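PDB 2OAA: R.MvaI from Kocuria varians, which cuts both strands of DNA at the sequence CCWGG (W being A or T), probably as a monomeric restriction endonuclease. Local coordinates for a contact of chain A with DNA. Sequence-based numbering; all coordinates share one arbitrary frame.

Contact 1: a contact of chain A with DNA. Residues 35, 39, 47, 53, 58, 162. With nucleotides of chain B.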
# COMPACT_ATOMS: atom_id res chain seq x y z
N GLY A 35 -9.08 -8.29 3.40
CA GLY A 35 -9.72 -6.99 3.28
C GLY A 35 -11.10 -7.08 2.67
O GLY A 35 -12.02 -6.38 3.11
N GLU A 39 -14.67 -5.99 4.48
CA GLU A 39 -15.61 -5.07 3.82
C GLU A 39 -16.99 -5.70 3.64
O GLU A 39 -17.99 -5.03 3.89
CB GLU A 39 -15.04 -4.52 2.48
CG GLU A 39 -13.84 -3.57 2.67
CD GLU A 39 -13.57 -2.61 1.50
OE1 GLU A 39 -13.98 -2.88 0.35
OE2 GLU A 39 -12.92 -1.56 1.73
N ASP A 47 -14.98 -0.87 -4.03
CA ASP A 47 -14.93 0.29 -4.91
C ASP A 47 -13.50 0.68 -5.19
O ASP A 47 -12.58 0.16 -4.55
CB ASP A 47 -15.72 1.47 -4.33
CG ASP A 47 -15.02 2.14 -3.17
OD1 ASP A 47 -13.95 2.77 -3.39
OD2 ASP A 47 -15.53 2.05 -2.04
N ASP A 53 -13.18 4.83 3.84
CA ASP A 53 -14.08 3.68 3.79
C ASP A 53 -15.38 3.86 4.54
O ASP A 53 -16.42 3.34 4.12
CB ASP A 53 -13.37 2.45 4.35
CG ASP A 53 -12.17 2.08 3.55
OD1 ASP A 53 -12.32 1.83 2.33
OD2 ASP A 53 -11.08 2.04 4.14
N GLU A 58 -10.60 5.91 7.25
CA GLU A 58 -10.04 4.84 6.45
C GLU A 58 -9.90 3.59 7.32
O GLU A 58 -9.49 3.67 8.47
CB GLU A 58 -8.66 5.28 5.94
CG GLU A 58 -7.84 4.20 5.28
CD GLU A 58 -8.37 3.75 3.94
OE1 GLU A 58 -9.23 4.46 3.36
OE2 GLU A 58 -7.91 2.68 3.46
N LYS A 162 -7.99 10.77 1.93
CA LYS A 162 -8.18 9.36 2.30
C LYS A 162 -7.75 9.03 3.73
O LYS A 162 -8.36 8.17 4.38
CB LYS A 162 -7.39 8.47 1.31
CG LYS A 162 -7.62 6.97 1.42
CD LYS A 162 -6.51 6.23 0.65
CE LYS A 162 -6.59 4.72 0.76
NZ LYS A 162 -7.48 4.14 -0.27
P DC B 6 -6.45 4.18 -3.84
OP1 DC B 6 -6.82 5.11 -2.74
OP2 DC B 6 -5.05 3.71 -3.97
O5' DC B 6 -7.39 2.90 -3.76
C5' DC B 6 -8.81 3.05 -3.69
C4' DC B 6 -9.47 1.69 -3.72
O4' DC B 6 -9.22 1.01 -4.98
C3' DC B 6 -8.94 0.71 -2.69
O3' DC B 6 -9.45 1.01 -1.39
C2' DC B 6 -9.45 -0.60 -3.24
C1' DC B 6 -9.20 -0.40 -4.74
N1 DC B 6 -7.90 -0.93 -5.19
C2 DC B 6 -7.75 -2.31 -5.28
O2 DC B 6 -8.70 -3.03 -4.94
N3 DC B 6 -6.59 -2.82 -5.73
C4 DC B 6 -5.59 -2.00 -6.08
N4 DC B 6 -4.47 -2.55 -6.55
C5 DC B 6 -5.70 -0.58 -5.96
C6 DC B 6 -6.87 -0.09 -5.52
P DT B 7 -8.59 0.63 -0.09
OP1 DT B 7 -9.47 0.98 1.05
OP2 DT B 7 -7.25 1.26 -0.21
O5' DT B 7 -8.44 -0.95 -0.17
C5' DT B 7 -9.57 -1.79 0.04
C4' DT B 7 -9.20 -3.24 -0.19
O4' DT B 7 -8.75 -3.47 -1.54
C3' DT B 7 -8.05 -3.76 0.65
O3' DT B 7 -8.45 -3.94 2.01
C2' DT B 7 -7.75 -5.06 -0.07
C1' DT B 7 -7.85 -4.59 -1.53
N1 DT B 7 -6.55 -4.15 -2.07
C2 DT B 7 -5.72 -5.13 -2.56
O2 DT B 7 -6.03 -6.30 -2.59
N3 DT B 7 -4.50 -4.68 -3.00
C4 DT B 7 -4.04 -3.38 -3.01
O4 DT B 7 -2.91 -3.13 -3.42
C5 DT B 7 -4.97 -2.39 -2.49
C7 DT B 7 -4.56 -0.96 -2.45
C6 DT B 7 -6.17 -2.82 -2.06
P DG B 8 -7.34 -3.99 3.16
OP1 DG B 8 -8.03 -4.21 4.45
OP2 DG B 8 -6.43 -2.82 3.00
O5' DG B 8 -6.55 -5.31 2.78
C5' DG B 8 -5.19 -5.49 3.15
C4' DG B 8 -4.61 -6.61 2.33
O4' DG B 8 -4.38 -6.21 0.96
C3' DG B 8 -3.25 -7.10 2.79
O3' DG B 8 -3.43 -7.85 4.00
C2' DG B 8 -2.86 -7.94 1.59
C1' DG B 8 -3.36 -7.07 0.43
N9 DG B 8 -2.30 -6.23 -0.12
C8 DG B 8 -2.14 -4.87 -0.03
N7 DG B 8 -1.04 -4.45 -0.60
C5 DG B 8 -0.46 -5.60 -1.11
C6 DG B 8 0.76 -5.79 -1.83
O6 DG B 8 1.60 -4.94 -2.17
N1 DG B 8 0.96 -7.13 -2.16
C2 DG B 8 0.11 -8.15 -1.84
N2 DG B 8 0.47 -9.38 -2.25
N3 DG B 8 -1.02 -7.99 -1.16
C4 DG B 8 -1.23 -6.70 -0.83
O HOH W 1 -10.77 -3.77 4.44

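Contact 2: a contact of chain A with DNA. Residues 71, 210, 212, 228, 233. With nucleotides of chain B; nucleotides of chain C.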
# COMPACT_ATOMS: atom_id res chain seq x y z
N THR A 71 -0.10 -1.10 3.29
CA THR A 71 -0.30 -0.22 2.13
C THR A 71 -1.20 0.96 2.51
O THR A 71 -2.35 0.77 2.94
CB THR A 71 -0.89 -1.03 0.97
OG1 THR A 71 0.06 -2.03 0.60
CG2 THR A 71 -1.23 -0.14 -0.22
N ASP A 210 6.49 1.33 -3.55
CA ASP A 210 6.44 -0.02 -4.07
C ASP A 210 5.89 -0.01 -5.49
O ASP A 210 4.71 0.29 -5.70
CB ASP A 210 5.59 -0.88 -3.15
CG ASP A 210 5.97 -2.34 -3.19
OD1 ASP A 210 7.08 -2.68 -3.67
OD2 ASP A 210 5.15 -3.16 -2.72
N ARG A 212 4.54 -1.97 -8.47
CA ARG A 212 3.84 -3.25 -8.42
C ARG A 212 3.18 -3.61 -9.75
O ARG A 212 1.94 -3.70 -9.86
CB ARG A 212 2.82 -3.25 -7.28
CG ARG A 212 3.42 -2.79 -5.95
CD ARG A 212 2.41 -2.80 -4.80
NE ARG A 212 1.18 -2.07 -5.09
CZ ARG A 212 0.09 -2.11 -4.33
NH1 ARG A 212 -0.98 -1.43 -4.67
NH2 ARG A 212 0.07 -2.85 -3.22
N HIS A 228 -0.80 -2.94 -10.19
CA HIS A 228 -1.57 -2.85 -8.94
C HIS A 228 -1.55 -1.45 -8.37
O HIS A 228 -2.16 -1.18 -7.34
CB HIS A 228 -1.02 -3.82 -7.89
CG HIS A 228 -0.97 -5.25 -8.32
ND1 HIS A 228 -2.02 -6.12 -8.14
CD2 HIS A 228 0.02 -5.96 -8.91
CE1 HIS A 228 -1.68 -7.32 -8.60
NE2 HIS A 228 -0.44 -7.25 -9.07
N ARG A 233 3.96 2.44 1.37
CA ARG A 233 3.74 1.34 2.31
C ARG A 233 4.61 1.50 3.53
O ARG A 233 5.82 1.74 3.41
CB ARG A 233 4.07 -0.01 1.63
CG ARG A 233 3.34 -0.24 0.30
CD ARG A 233 3.60 -1.62 -0.23
NE ARG A 233 2.89 -2.64 0.52
CZ ARG A 233 3.15 -3.95 0.48
NH1 ARG A 233 4.16 -4.41 -0.25
NH2 ARG A 233 2.42 -4.79 1.21
P DC B 6 -6.45 4.18 -3.84
OP1 DC B 6 -6.82 5.11 -2.74
OP2 DC B 6 -5.05 3.71 -3.97
O5' DC B 6 -7.39 2.90 -3.76
C5' DC B 6 -8.81 3.05 -3.69
C4' DC B 6 -9.47 1.69 -3.72
O4' DC B 6 -9.22 1.01 -4.98
C3' DC B 6 -8.94 0.71 -2.69
O3' DC B 6 -9.45 1.01 -1.39
C2' DC B 6 -9.45 -0.60 -3.24
C1' DC B 6 -9.20 -0.40 -4.74
N1 DC B 6 -7.90 -0.93 -5.19
C2 DC B 6 -7.75 -2.31 -5.28
O2 DC B 6 -8.70 -3.03 -4.94
N3 DC B 6 -6.59 -2.82 -5.73
C4 DC B 6 -5.59 -2.00 -6.08
N4 DC B 6 -4.47 -2.55 -6.55
C5 DC B 6 -5.70 -0.58 -5.96
C6 DC B 6 -6.87 -0.09 -5.52
P DT B 7 -8.59 0.63 -0.09
OP1 DT B 7 -9.47 0.98 1.05
OP2 DT B 7 -7.25 1.26 -0.21
O5' DT B 7 -8.44 -0.95 -0.17
C5' DT B 7 -9.57 -1.79 0.04
C4' DT B 7 -9.20 -3.24 -0.19
O4' DT B 7 -8.75 -3.47 -1.54
C3' DT B 7 -8.05 -3.76 0.65
O3' DT B 7 -8.45 -3.94 2.01
C2' DT B 7 -7.75 -5.06 -0.07
C1' DT B 7 -7.85 -4.59 -1.53
N1 DT B 7 -6.55 -4.15 -2.07
C2 DT B 7 -5.72 -5.13 -2.56
O2 DT B 7 -6.03 -6.30 -2.59
N3 DT B 7 -4.50 -4.68 -3.00
C4 DT B 7 -4.04 -3.38 -3.01
O4 DT B 7 -2.91 -3.13 -3.42
C5 DT B 7 -4.97 -2.39 -2.49
C7 DT B 7 -4.56 -0.96 -2.45
C6 DT B 7 -6.17 -2.82 -2.06
P DG B 8 -7.34 -3.99 3.16
OP1 DG B 8 -8.03 -4.21 4.45
OP2 DG B 8 -6.43 -2.82 3.00
O5' DG B 8 -6.55 -5.31 2.78
C5' DG B 8 -5.19 -5.49 3.15
C4' DG B 8 -4.61 -6.61 2.33
O4' DG B 8 -4.38 -6.21 0.96
C3' DG B 8 -3.25 -7.10 2.79
O3' DG B 8 -3.43 -7.85 4.00
C2' DG B 8 -2.86 -7.94 1.59
C1' DG B 8 -3.36 -7.07 0.43
N9 DG B 8 -2.30 -6.23 -0.12
C8 DG B 8 -2.14 -4.87 -0.03
N7 DG B 8 -1.04 -4.45 -0.60
C5 DG B 8 -0.46 -5.60 -1.11
C6 DG B 8 0.76 -5.79 -1.83
O6 DG B 8 1.60 -4.94 -2.17
N1 DG B 8 0.96 -7.13 -2.16
C2 DG B 8 0.11 -8.15 -1.84
N2 DG B 8 0.47 -9.38 -2.25
N3 DG B 8 -1.02 -7.99 -1.16
C4 DG B 8 -1.23 -6.70 -0.83
P DC C 5 8.47 -11.09 -9.52
OP1 DC C 5 8.46 -12.18 -10.53
OP2 DC C 5 8.71 -9.69 -9.96
O5' DC C 5 7.09 -11.14 -8.72
C5' DC C 5 6.73 -12.32 -8.00
C4' DC C 5 5.53 -12.06 -7.12
O4' DC C 5 5.76 -10.98 -6.19
C3' DC C 5 4.21 -11.70 -7.80
O3' DC C 5 3.51 -12.92 -8.10
C2' DC C 5 3.47 -10.91 -6.73
C1' DC C 5 4.49 -10.74 -5.60
N1 DC C 5 4.50 -9.40 -5.00
C2 DC C 5 3.45 -9.07 -4.15
O2 DC C 5 2.59 -9.92 -3.90
N3 DC C 5 3.40 -7.83 -3.61
C4 DC C 5 4.35 -6.94 -3.89
N4 DC C 5 4.25 -5.72 -3.36
C5 DC C 5 5.45 -7.26 -4.75
C6 DC C 5 5.48 -8.49 -5.28
P DA C 6 2.20 -12.90 -9.05
OP1 DA C 6 2.11 -14.28 -9.60
OP2 DA C 6 2.24 -11.74 -9.97
O5' DA C 6 0.97 -12.69 -8.05
C5' DA C 6 0.49 -13.77 -7.25
C4' DA C 6 -0.66 -13.31 -6.39
O4' DA C 6 -0.25 -12.26 -5.50
C3' DA C 6 -1.85 -12.72 -7.12
O3' DA C 6 -2.66 -13.77 -7.67
C2' DA C 6 -2.57 -11.99 -6.00
C1' DA C 6 -1.41 -11.53 -5.11
N9 DA C 6 -1.10 -10.10 -5.21
C8 DA C 6 0.01 -9.51 -5.75
N7 DA C 6 0.02 -8.21 -5.66
C5 DA C 6 -1.18 -7.92 -5.01
C6 DA C 6 -1.76 -6.71 -4.60
N6 DA C 6 -1.19 -5.51 -4.77
N1 DA C 6 -2.97 -6.77 -3.99
C2 DA C 6 -3.53 -7.97 -3.80
N3 DA C 6 -3.07 -9.17 -4.13
C4 DA C 6 -1.88 -9.08 -4.74
P DG C 7 -3.90 -13.41 -8.63
OP1 DG C 7 -4.40 -14.71 -9.16
OP2 DG C 7 -3.50 -12.34 -9.57
O5' DG C 7 -5.00 -12.80 -7.66
C5' DG C 7 -5.65 -13.60 -6.68
C4' DG C 7 -6.99 -12.99 -6.33
O4' DG C 7 -6.76 -11.66 -5.80
C3' DG C 7 -7.94 -12.80 -7.51
O3' DG C 7 -9.29 -12.91 -7.03
C2' DG C 7 -7.63 -11.40 -7.98
C1' DG C 7 -7.31 -10.68 -6.68
N9 DG C 7 -6.35 -9.58 -6.82
C8 DG C 7 -5.11 -9.64 -7.42
N7 DG C 7 -4.50 -8.48 -7.45
C5 DG C 7 -5.38 -7.61 -6.82
C6 DG C 7 -5.28 -6.21 -6.59
O6 DG C 7 -4.36 -5.45 -6.89
N1 DG C 7 -6.40 -5.72 -5.93
C2 DG C 7 -7.49 -6.47 -5.56
N2 DG C 7 -8.49 -5.81 -4.94
N3 DG C 7 -7.61 -7.78 -5.78
C4 DG C 7 -6.52 -8.28 -6.41
O HOH W 2 1.45 -9.07 -9.76
O HOH W 3 -4.93 0.31 1.29

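Contact 3: a contact of chain A with DNA. Residues 31, 62, 66, 68, 233. With nucleotides of chain B.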
# COMPACT_ATOMS: atom_id res chain seq x y z
N ASN A 31 -4.41 -13.09 -1.28
CA ASN A 31 -3.99 -12.15 -0.23
C ASN A 31 -5.05 -11.08 0.07
O ASN A 31 -5.20 -10.63 1.21
CB ASN A 31 -2.71 -11.41 -0.62
CG ASN A 31 -1.52 -12.33 -0.91
OD1 ASN A 31 -0.67 -11.99 -1.74
ND2 ASN A 31 -1.43 -13.47 -0.21
N HIS A 62 -4.89 -6.04 8.64
CA HIS A 62 -3.50 -6.44 8.60
C HIS A 62 -3.29 -7.70 9.42
O HIS A 62 -3.56 -7.73 10.62
CB HIS A 62 -2.63 -5.29 9.14
CG HIS A 62 -1.17 -5.58 9.09
ND1 HIS A 62 -0.49 -6.15 10.15
CD2 HIS A 62 -0.25 -5.38 8.11
CE1 HIS A 62 0.79 -6.28 9.82
NE2 HIS A 62 0.96 -5.82 8.59
N ALA A 66 1.85 -12.12 9.56
CA ALA A 66 2.44 -12.07 8.22
C ALA A 66 3.45 -10.94 8.11
O ALA A 66 4.36 -10.99 7.28
CB ALA A 66 1.36 -11.94 7.15
N SER A 68 3.50 -8.04 6.88
CA SER A 68 3.66 -7.32 5.63
C SER A 68 3.63 -5.81 5.88
O SER A 68 3.13 -5.34 6.92
CB SER A 68 2.55 -7.70 4.65
OG SER A 68 2.62 -9.10 4.33
N ARG A 233 3.96 2.44 1.37
CA ARG A 233 3.74 1.34 2.31
C ARG A 233 4.61 1.50 3.53
O ARG A 233 5.82 1.74 3.41
CB ARG A 233 4.07 -0.01 1.63
CG ARG A 233 3.34 -0.24 0.30
CD ARG A 233 3.60 -1.62 -0.23
NE ARG A 233 2.89 -2.64 0.52
CZ ARG A 233 3.15 -3.95 0.48
NH1 ARG A 233 4.16 -4.41 -0.25
NH2 ARG A 233 2.42 -4.79 1.21
P DG B 8 -7.34 -3.99 3.16
OP1 DG B 8 -8.03 -4.21 4.45
OP2 DG B 8 -6.43 -2.82 3.00
O5' DG B 8 -6.55 -5.31 2.78
C5' DG B 8 -5.19 -5.49 3.15
C4' DG B 8 -4.61 -6.61 2.33
O4' DG B 8 -4.38 -6.21 0.96
C3' DG B 8 -3.25 -7.10 2.79
O3' DG B 8 -3.43 -7.85 4.00
C2' DG B 8 -2.86 -7.94 1.59
C1' DG B 8 -3.36 -7.07 0.43
N9 DG B 8 -2.30 -6.23 -0.12
C8 DG B 8 -2.14 -4.87 -0.03
N7 DG B 8 -1.04 -4.45 -0.60
C5 DG B 8 -0.46 -5.60 -1.11
C6 DG B 8 0.76 -5.79 -1.83
O6 DG B 8 1.60 -4.94 -2.17
N1 DG B 8 0.96 -7.13 -2.16
C2 DG B 8 0.11 -8.15 -1.84
N2 DG B 8 0.47 -9.38 -2.25
N3 DG B 8 -1.02 -7.99 -1.16
C4 DG B 8 -1.23 -6.70 -0.83
P DG B 9 -2.16 -8.36 4.83
OP1 DG B 9 -2.68 -9.18 5.94
OP2 DG B 9 -1.25 -7.23 5.12
O5' DG B 9 -1.43 -9.28 3.76
C5' DG B 9 -0.51 -10.28 4.13
C4' DG B 9 -0.52 -11.36 3.09
O4' DG B 9 -0.30 -10.74 1.79
C3' DG B 9 0.55 -12.43 3.24
O3' DG B 9 0.06 -13.67 2.76
C2' DG B 9 1.68 -11.91 2.37
C1' DG B 9 0.97 -11.11 1.27
N9 DG B 9 1.72 -9.90 0.97
C8 DG B 9 1.49 -8.62 1.43
N7 DG B 9 2.43 -7.78 1.09
C5 DG B 9 3.31 -8.54 0.33
C6 DG B 9 4.55 -8.19 -0.28
O6 DG B 9 5.14 -7.11 -0.25
N1 DG B 9 5.10 -9.27 -0.96
C2 DG B 9 4.55 -10.53 -1.03
N2 DG B 9 5.23 -11.44 -1.74
N3 DG B 9 3.43 -10.87 -0.44
C4 DG B 9 2.86 -9.84 0.22
P DA B 10 0.51 -15.03 3.48
OP1 DA B 10 -0.62 -15.98 3.31
OP2 DA B 10 1.01 -14.71 4.84
O5' DA B 10 1.73 -15.52 2.59
C5' DA B 10 1.53 -15.89 1.23
C4' DA B 10 2.83 -16.33 0.60
O4' DA B 10 3.70 -15.19 0.39
C3' DA B 10 3.64 -17.32 1.44
O3' DA B 10 4.32 -18.22 0.56
C2' DA B 10 4.63 -16.41 2.16
C1' DA B 10 4.93 -15.39 1.07
N9 DA B 10 5.39 -14.08 1.55
C8 DA B 10 4.93 -13.36 2.62
N7 DA B 10 5.51 -12.19 2.76
C5 DA B 10 6.42 -12.15 1.72
C6 DA B 10 7.34 -11.16 1.31
N6 DA B 10 7.48 -9.98 1.92
N1 DA B 10 8.11 -11.43 0.23
C2 DA B 10 7.95 -12.61 -0.39
N3 DA B 10 7.12 -13.60 -0.11
C4 DA B 10 6.37 -13.31 0.97
O HOH W 4 0.63 -8.59 7.13
O HOH W 5 -3.04 -14.64 1.94
O HOH W 6 5.04 -10.32 4.68

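Contact 1: a contact of chain A with DNA
Lys162, at the end of helix 152-162, bridges two neighbouring backbone phosphates of chain B beside a catalytic cluster of the PD-(D/E)XK nuclease type. Its CG lies anti to the backbone N (chi1 -172°), and the chain runs extended from CB through CG toward the DNA. Lys162 CD passes alongside the DC6 phosphate, 3.6 Å from OP1; CE lies near that oxygen and OP2 of DT7. A bend at the last torsion (chi4 87°) brings Lys162 NZ between the two phosphates, where it donates a hydrogen bond and forms a salt bridge to each: 2.7 Å to OP1 of DC6 and 2.9 Å to OP2 of DT7. A methionine in its place would probably leave both phosphate oxygens without their charged partner and the DT7 phosphate freer to shift. That phosphate is the scissile one, since MvaI cuts before the central W. Its other oxygen, OP1, faces the two acidic residues: Asp53 OD1 stands 3.2 Å from it, and Glu58 OE2 3.3 Å from DT7 OP1. Both residues bind calcium in this protein, and the approach of three oxygens fits a metal site. Farther along the strand, Gly35 in helix 33-41 sets CA 3.5 Å from OP1 of DG8, while water 1 joins Gly35 O to that oxygen, 2.8 Å from DG8 OP1. At the other end the backbone O of Asp47 lies 3.4 Å from the sugar C1' of DC6.

Contact 2: a contact of chain A with DNA
Asp210 OD2 is gripped from opposite faces of its carboxylate: the amino N4 of DC5 of chain C donates at 2.8 Å, on the syn side, and Arg233 NH1 donates at 2.9 Å in a salt bridge. The carboxylate reads the cytosine in the major groove and holds the arginine, whose guanidinium lies with its face over O6 of DG8 of chain B. On DG8, Thr71 OG1 donates to N7 at 2.9 Å, and Arg212 NH2 donates to O6 at 2.8 Å, with O6 in the guanidinium plane. A bend at chi3 (-53°) turns the Arg212 tip across the central pair, where NH1 and NH2 make weak bonds to O4 of DT7 of chain B and one face covers N6 of DA6 of chain C. The next pair is read by His228 at both bases: ND1 donates almost straight to O6 of DG7 of chain C, 2.7 Å away (175° at H), and its backbone O accepts from N4 of DC6 of chain B at 2.8 Å. The imidazole stacks over the five-membered ring of DA6, planes 12° apart and offset toward N7. The far nitrogen of His228, NE2, contacts water 2 at 2.7 Å, and that water reaches OP2 of DA6.

Contact 3: a contact of chain A with DNA
Direct bonds to bases of chain B come from Arg233 in the major groove and Asn31 in the minor groove. Arg233 meets DG9 of chain B end-on, NH1 donating to O6 at 2.9 Å and NH2 to N7 at 3.0 Å; both acceptors lie in the guanidinium plane and the bonds are nearly straight. Asn31 CG, anti to the carbonyl carbon (chi1 -58°), lays the amide along the DG9 sugar and turns OD1 to N2 of DG8, which donates at 2.9 Å, tilted 29° from the carbonyl plane. Water carries further contacts. Water 4 links Ser68 N to OP2 of DG9, water 5 links Asn31 ND2 to OP1 of DA10, and water 6, held by Ala66 O, joins Ser68 OG to N7 of DA10, 2.7 Å from that nitrogen. In packing, Ser68 CB rests 3.5 Å from C8 of DG9, Asn31 CG lies 3.5 Å from C1' of DG9, and Ala66 CB lies near C5' of the same sugar. Behind this, His62 NE2 donates in its ring plane to Ser68 O, 2.8 Å away, which is likely to steady the backbone at Ser68. The site identifies the outer guanine of the half-site, checks its neighbour from the minor groove and, through water, touches both phosphate and base N7 of the flanking adenine.

Contact 1 lies about 16 Å from contact 2 and 15 Å from contact 3, measured between the centres of their C-alpha atoms; contacts 2 and 3 are about 11 Å apart and share Arg233. Contacts 1 and 3 are joined through strand 57-63, which carries a catalytic glutamate and, near its far end, a histidine likely to support the recognition loop. DC6, DT7 and DG8 of chain B enter both contact 1 and contact 2, the first at the backbone and the second at the bases. One polypeptide thus reads the target from both grooves while its acidic cluster faces one strand, which suits cleavage of one strand per binding event.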